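Local coordinates for molinate hydrolase (Gulosibacter molinativorax, PDB 4UB9), which hydrolyses the thiocarbamate herbicide molinate, probably as a zinc-dependent member of the amidohydrolase family, at residues 276-280 with 428-432; 173-178 with 210-216. All coordinates share one frame; numbering follows the deposited sequence.

Going from the N terminus, the chain passes several earlier strands before strand 174-175. From 178 it runs through 31 residues, including helix 198-209, before 210-216 returns to the end of that strand. Interaction 2 closes this short loop. The chain continues through helix 221-232, strand 239-242 and helix 262-275, and interaction 1 opens at 276-280. It closes after 147 intervening residues, when 428-432 leaves helix 424-429. The two loops follow one another and neither nest nor cross. Both contacts reach the parallel sheet 174-175, 239-242, 279-282, 299-301. Interaction 2 ties a loop to its first strand, and interaction 1 ties the end of a late helix to the start of 279-282. Their nearest atoms are about 7 Å apart.

Interaction 1: 276-280 with 428-432; sequences GVPLL and KAYRK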
loop_
_atom_site.group_PDB
_atom_site.type_symbol
_atom_site.label_atom_id
_atom_site.label_comp_id
_atom_site.label_asym_id
_atom_site.label_seq_id
_atom_site.Cartn_x
_atom_site.Cartn_y
_atom_site.Cartn_z
ATOM N N GLY A 276 -16.020 28.126 -30.998
ATOM C CA GLY A 276 -17.337 28.691 -30.696
ATOM C C GLY A 276 -18.231 27.867 -29.753
ATOM O O GLY A 276 -19.431 27.894 -29.884
ATOM N N VAL A 277 -17.635 27.094 -28.860
ATOM C CA VAL A 277 -18.390 26.303 -27.886
ATOM C C VAL A 277 -18.097 26.847 -26.514
ATOM O O VAL A 277 -17.081 27.486 -26.311
ATOM C CB VAL A 277 -18.041 24.796 -27.914
ATOM C CG1 VAL A 277 -18.281 24.216 -29.302
ATOM C CG2 VAL A 277 -16.606 24.530 -27.465
ATOM N N PRO A 278 -18.983 26.607 -25.560
ATOM C CA PRO A 278 -18.749 27.206 -24.252
ATOM C C PRO A 278 -17.540 26.616 -23.565
ATOM O O PRO A 278 -17.147 25.466 -23.815
ATOM C CB PRO A 278 -19.982 26.818 -23.464
ATOM C CG PRO A 278 -21.020 26.642 -24.492
ATOM C CD PRO A 278 -20.328 26.029 -25.665
ATOM N N LEU A 279 -16.962 27.440 -22.727
ATOM C CA LEU A 279 -15.739 27.114 -22.012
ATOM C C LEU A 279 -16.039 26.882 -20.548
ATOM O O LEU A 279 -16.568 27.785 -19.871
ATOM C CB LEU A 279 -14.748 28.273 -22.098
ATOM C CG LEU A 279 -13.568 28.195 -21.126
ATOM C CD1 LEU A 279 -12.607 27.097 -21.560
ATOM C CD2 LEU A 279 -12.841 29.528 -21.065
ATOM N N LEU A 280 -15.676 25.688 -20.073
ATOM C CA LEU A 280 -15.806 25.322 -18.667
ATOM C C LEU A 280 -14.470 25.170 -18.014
ATOM O O LEU A 280 -13.502 24.843 -18.660
ATOM C CB LEU A 280 -16.553 24.002 -18.495
ATOM C CG LEU A 280 -18.089 24.067 -18.395
ATOM C CD1 LEU A 280 -18.686 24.665 -19.653
ATOM C CD2 LEU A 280 -18.607 22.675 -18.251
ATOM N N LYS A 428 -28.631 28.919 -19.781
ATOM C CA LYS A 428 -27.983 30.172 -20.163
ATOM C C LYS A 428 -26.465 30.029 -20.212
ATOM O O LYS A 428 -25.837 30.374 -21.197
ATOM C CB LYS A 428 -28.340 31.303 -19.198
ATOM C CG LYS A 428 -29.800 31.743 -19.231
ATOM C CD LYS A 428 -29.914 33.235 -18.961
ATOM C CE LYS A 428 -31.347 33.723 -18.932
ATOM N NZ LYS A 428 -31.848 33.469 -17.578
ATOM N N ALA A 429 -25.902 29.469 -19.153
ATOM C CA ALA A 429 -24.477 29.246 -19.077
ATOM C C ALA A 429 -23.941 28.496 -20.289
ATOM O O ALA A 429 -22.865 28.820 -20.824
ATOM C CB ALA A 429 -24.096 28.493 -17.822
ATOM N N TYR A 430 -24.694 27.496 -20.704
ATOM C CA TYR A 430 -24.302 26.623 -21.811
ATOM C C TYR A 430 -24.792 27.142 -23.178
ATOM O O TYR A 430 -24.618 26.500 -24.222
ATOM C CB TYR A 430 -24.786 25.209 -21.559
ATOM C CG TYR A 430 -24.007 24.373 -20.534
ATOM C CD1 TYR A 430 -22.805 23.766 -20.874
ATOM C CD2 TYR A 430 -24.504 24.135 -19.260
ATOM C CE1 TYR A 430 -22.100 23.000 -19.962
ATOM C CE2 TYR A 430 -23.795 23.370 -18.332
ATOM C CZ TYR A 430 -22.607 22.784 -18.689
ATOM O OH TYR A 430 -21.925 22.005 -17.806
ATOM N N ARG A 431 -25.421 28.311 -23.148
ATOM C CA ARG A 431 -25.901 29.008 -24.389
ATOM C C ARG A 431 -26.938 28.167 -25.132
ATOM O O ARG A 431 -26.887 28.007 -26.331
ATOM C CB ARG A 431 -24.708 29.452 -25.261
ATOM C CG ARG A 431 -23.744 30.337 -24.445
ATOM C CD ARG A 431 -22.854 31.281 -25.239
ATOM N NE ARG A 431 -21.995 30.549 -26.175
ATOM C CZ ARG A 431 -20.661 30.399 -26.103
ATOM N NH1 ARG A 431 -19.930 30.947 -25.127
ATOM N NH2 ARG A 431 -20.056 29.668 -27.037
ATOM N N LYS A 432 -27.851 27.594 -24.352
ATOM C CA LYS A 432 -28.940 26.787 -24.872
ATOM C C LYS A 432 -30.277 27.363 -24.471
ATOM O O LYS A 432 -31.304 26.739 -24.713
ATOM C CB LYS A 432 -28.905 25.376 -24.334
ATOM C CG LYS A 432 -27.670 24.573 -24.698
ATOM C CD LYS A 432 -27.711 24.170 -26.140
ATOM C CE LYS A 432 -26.470 23.386 -26.441
ATOM N NZ LYS A 432 -26.529 22.966 -27.856
#
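P278 lies over one face of the R431 guanidinium. Its ring carbon CG stands over the centre of the group, 4.1 Å from R431 CZ. The neighbouring ring atom, P278 CD, is 3.9 Å from R431 NH2. R431 NH2 also lies beside the backbone, 3.5 Å from V277 C. G276 O lies at the guanidinium edge, 3.4 Å from R431 NH2. The arginine chain bends about its CG-CD bond (chi3 -60°), which turns the flat group across the proline. P278 CG also packs against the backbone of the other segment, 3.6 Å from Y430 O.

The second pair is L280 and Y430, whose side chains cross at about a right angle. Both leucine methyls reach the phenol end. L280 CD1 approaches the ring obliquely, 3.8 Å from Y430 CE1, while L280 CD2 comes within 3.4 Å of Y430 OH. The tyrosine CG is anti to its own carbonyl carbon (chi1 -76°), and the ring then extends toward L280.

In the TIM-barrel fold of this family, 276-280 is the link from helix 262-275 into strand 279-282. L280 and the zinc ligand H282 are two residues apart on that strand, with their side chains about 7 Å from each other. The contact therefore sits at the start of a strand whose far end carries a metal ligand.

Each segment sits at the C-terminal end of a helix. G276 and R431 both have positive phi and close Schellman motifs, and R431 N bonds back to K428 O. Further out, D298 forms a salt bridge with R431 NH1 through OD1 and accepts a hydrogen bond from L279 N through OD2, so one carboxylate holds both segments. Y430 OH is hydrogen-bonded to G96 O, and the tyrosine ring stacks with F142.

Interaction 2: 173-178 with 210-216; sequences TLIGMG and VGMGRHL
The R214 side chain runs along the 176-178 backbone. R214 CB leads to R214 CG, which lies 3.7 Å from G178 N. R214 CD comes next and passes 3.3 Å from G176 O. Bends at chi2 (-63°) and chi3 (-54°) curl the chain back on itself, and R214 NH1 ends 3.0 Å from G176 O in a hydrogen bond. The oxygen is near the guanidinium edge, though tilted from its plane. NH1 also bonds S217 OG, and NH2 bonds P256 O of the second subunit. A methionine in place of R214 would probably leave G176 O and that P256 O without these donors.

Segment 173-178 carries the short strand 174-175, part of the parallel sheet of the TIM-barrel fold. L174 points away from 210-216, with its side chain about 5 Å from the bound zinc ion. Residues 174-177 form a type II beta turn with G176 at its third position. G176 N donates to M212 O at 2.9 Å, almost in line with the carbonyl (C=O...N 164°). A CA-H...O contact follows, from G213 CA to M177 O.

Apolar groups fill the side toward helix 221-232. I175 and M212 lie side by side, with I175 CD1 4.0 Å from M212 CE. The other branch, I175 CG2, meets L216 CD1 at 3.7 Å. T173 CG2 rests 4.0 Å from M212 CB. Y231 of that helix touches both I175 and M212.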
loop_
_atom_site.group_PDB
_atom_site.type_symbol
_atom_site.label_atom_id
_atom_site.label_comp_id
_atom_site.label_asym_id
_atom_site.label_seq_id
_atom_site.Cartn_x
_atom_site.Cartn_y
_atom_site.Cartn_z
ATOM N N THR A 173 -13.722 14.627 -22.442
ATOM C CA THR A 173 -12.795 14.570 -21.293
ATOM C C THR A 173 -12.501 15.947 -20.716
ATOM O O THR A 173 -12.962 16.963 -21.192
ATOM C CB THR A 173 -11.487 13.873 -21.646
ATOM O OG1 THR A 173 -10.757 13.583 -20.453
ATOM C CG2 THR A 173 -10.633 14.730 -22.569
ATOM N N LEU A 174 -11.782 15.935 -19.627
ATOM C CA LEU A 174 -11.278 17.132 -18.986
ATOM C C LEU A 174 -9.859 17.334 -19.497
ATOM O O LEU A 174 -8.966 16.487 -19.279
ATOM C CB LEU A 174 -11.127 16.921 -17.500
ATOM C CG LEU A 174 -11.700 17.913 -16.534
ATOM C CD1 LEU A 174 -12.782 17.153 -15.772
ATOM C CD2 LEU A 174 -10.654 18.341 -15.557
ATOM N N ILE A 175 -9.658 18.445 -20.165
ATOM C CA ILE A 175 -8.408 18.660 -20.822
ATOM C C ILE A 175 -7.324 18.774 -19.756
ATOM O O ILE A 175 -7.337 19.690 -18.939
ATOM C CB ILE A 175 -8.419 19.925 -21.682
ATOM C CG1 ILE A 175 -9.556 19.907 -22.709
ATOM C CG2 ILE A 175 -7.074 20.107 -22.366
ATOM C CD1 ILE A 175 -9.562 18.717 -23.621
ATOM N N GLY A 176 -6.337 17.876 -19.861
ATOM C CA GLY A 176 -5.166 17.895 -18.992
ATOM C C GLY A 176 -5.274 17.002 -17.773
ATOM O O GLY A 176 -4.421 17.030 -16.894
ATOM N N MET A 177 -6.356 16.235 -17.704
ATOM C CA MET A 177 -6.532 15.308 -16.585
ATOM C C MET A 177 -6.248 13.915 -17.059
ATOM O O MET A 177 -6.578 13.514 -18.180
ATOM C CB MET A 177 -7.971 15.371 -16.025
ATOM C CG MET A 177 -8.156 14.575 -14.707
ATOM S SD MET A 177 -9.856 14.477 -14.093
ATOM C CE MET A 177 -10.654 13.489 -15.344
ATOM N N GLY A 178 -5.722 13.117 -16.164
ATOM C CA GLY A 178 -5.534 11.687 -16.455
ATOM C C GLY A 178 -6.844 10.900 -16.388
ATOM O O GLY A 178 -7.862 11.388 -15.904
ATOM N N VAL A 210 -8.429 10.279 -24.505
ATOM C CA VAL A 210 -8.343 10.526 -25.959
ATOM C C VAL A 210 -7.232 11.513 -26.298
ATOM O O VAL A 210 -7.447 12.514 -26.961
ATOM C CB VAL A 210 -9.676 10.969 -26.592
ATOM C CG1 VAL A 210 -10.648 9.807 -26.561
ATOM C CG2 VAL A 210 -10.289 12.119 -25.841
ATOM N N GLY A 211 -6.027 11.175 -25.853
ATOM C CA GLY A 211 -4.835 11.967 -26.142
ATOM C C GLY A 211 -4.737 13.275 -25.377
ATOM O O GLY A 211 -3.805 14.034 -25.593
ATOM N N MET A 212 -5.691 13.565 -24.512
ATOM C CA MET A 212 -5.731 14.902 -23.852
ATOM C C MET A 212 -5.455 14.809 -22.355
ATOM O O MET A 212 -5.931 15.616 -21.555
ATOM C CB MET A 212 -7.058 15.599 -24.118
ATOM C CG MET A 212 -7.422 15.676 -25.607
ATOM S SD MET A 212 -6.199 16.564 -26.629
ATOM C CE MET A 212 -6.521 18.246 -26.147
ATOM N N GLY A 213 -4.634 13.838 -22.019
ATOM C CA GLY A 213 -4.244 13.564 -20.643
ATOM C C GLY A 213 -3.068 14.368 -20.087
ATOM O O GLY A 213 -2.762 15.458 -20.585
ATOM N N ARG A 214 -2.448 13.835 -19.032
ATOM C CA ARG A 214 -1.434 14.578 -18.267
ATOM C C ARG A 214 -0.254 15.011 -19.144
ATOM O O ARG A 214 0.411 15.999 -18.858
ATOM C CB ARG A 214 -0.951 13.781 -17.041
ATOM C CG ARG A 214 -2.006 13.539 -15.940
ATOM C CD ARG A 214 -2.519 14.818 -15.284
ATOM N NE ARG A 214 -1.370 15.574 -14.798
ATOM C CZ ARG A 214 -0.877 16.681 -15.342
ATOM N NH1 ARG A 214 -1.491 17.318 -16.318
ATOM N NH2 ARG A 214 0.220 17.209 -14.805
ATOM N N HIS A 215 -0.014 14.288 -20.228
ATOM C CA HIS A 215 1.145 14.576 -21.091
ATOM C C HIS A 215 1.094 15.967 -21.733
ATOM O O HIS A 215 2.123 16.542 -22.073
ATOM C CB HIS A 215 1.360 13.502 -22.153
ATOM C CG HIS A 215 0.450 13.629 -23.325
ATOM N ND1 HIS A 215 0.833 14.242 -24.500
ATOM C CD2 HIS A 215 -0.827 13.227 -23.509
ATOM C CE1 HIS A 215 -0.171 14.225 -25.352
ATOM N NE2 HIS A 215 -1.190 13.620 -24.773
ATOM N N LEU A 216 -0.086 16.517 -21.857
ATOM C CA LEU A 216 -0.217 17.862 -22.353
ATOM C C LEU A 216 0.594 18.884 -21.545
ATOM O O LEU A 216 1.025 19.899 -22.075
ATOM C CB LEU A 216 -1.692 18.323 -22.361
ATOM C CG LEU A 216 -2.586 17.623 -23.354
ATOM C CD1 LEU A 216 -3.961 18.199 -23.205
ATOM C CD2 LEU A 216 -2.124 17.773 -24.800
#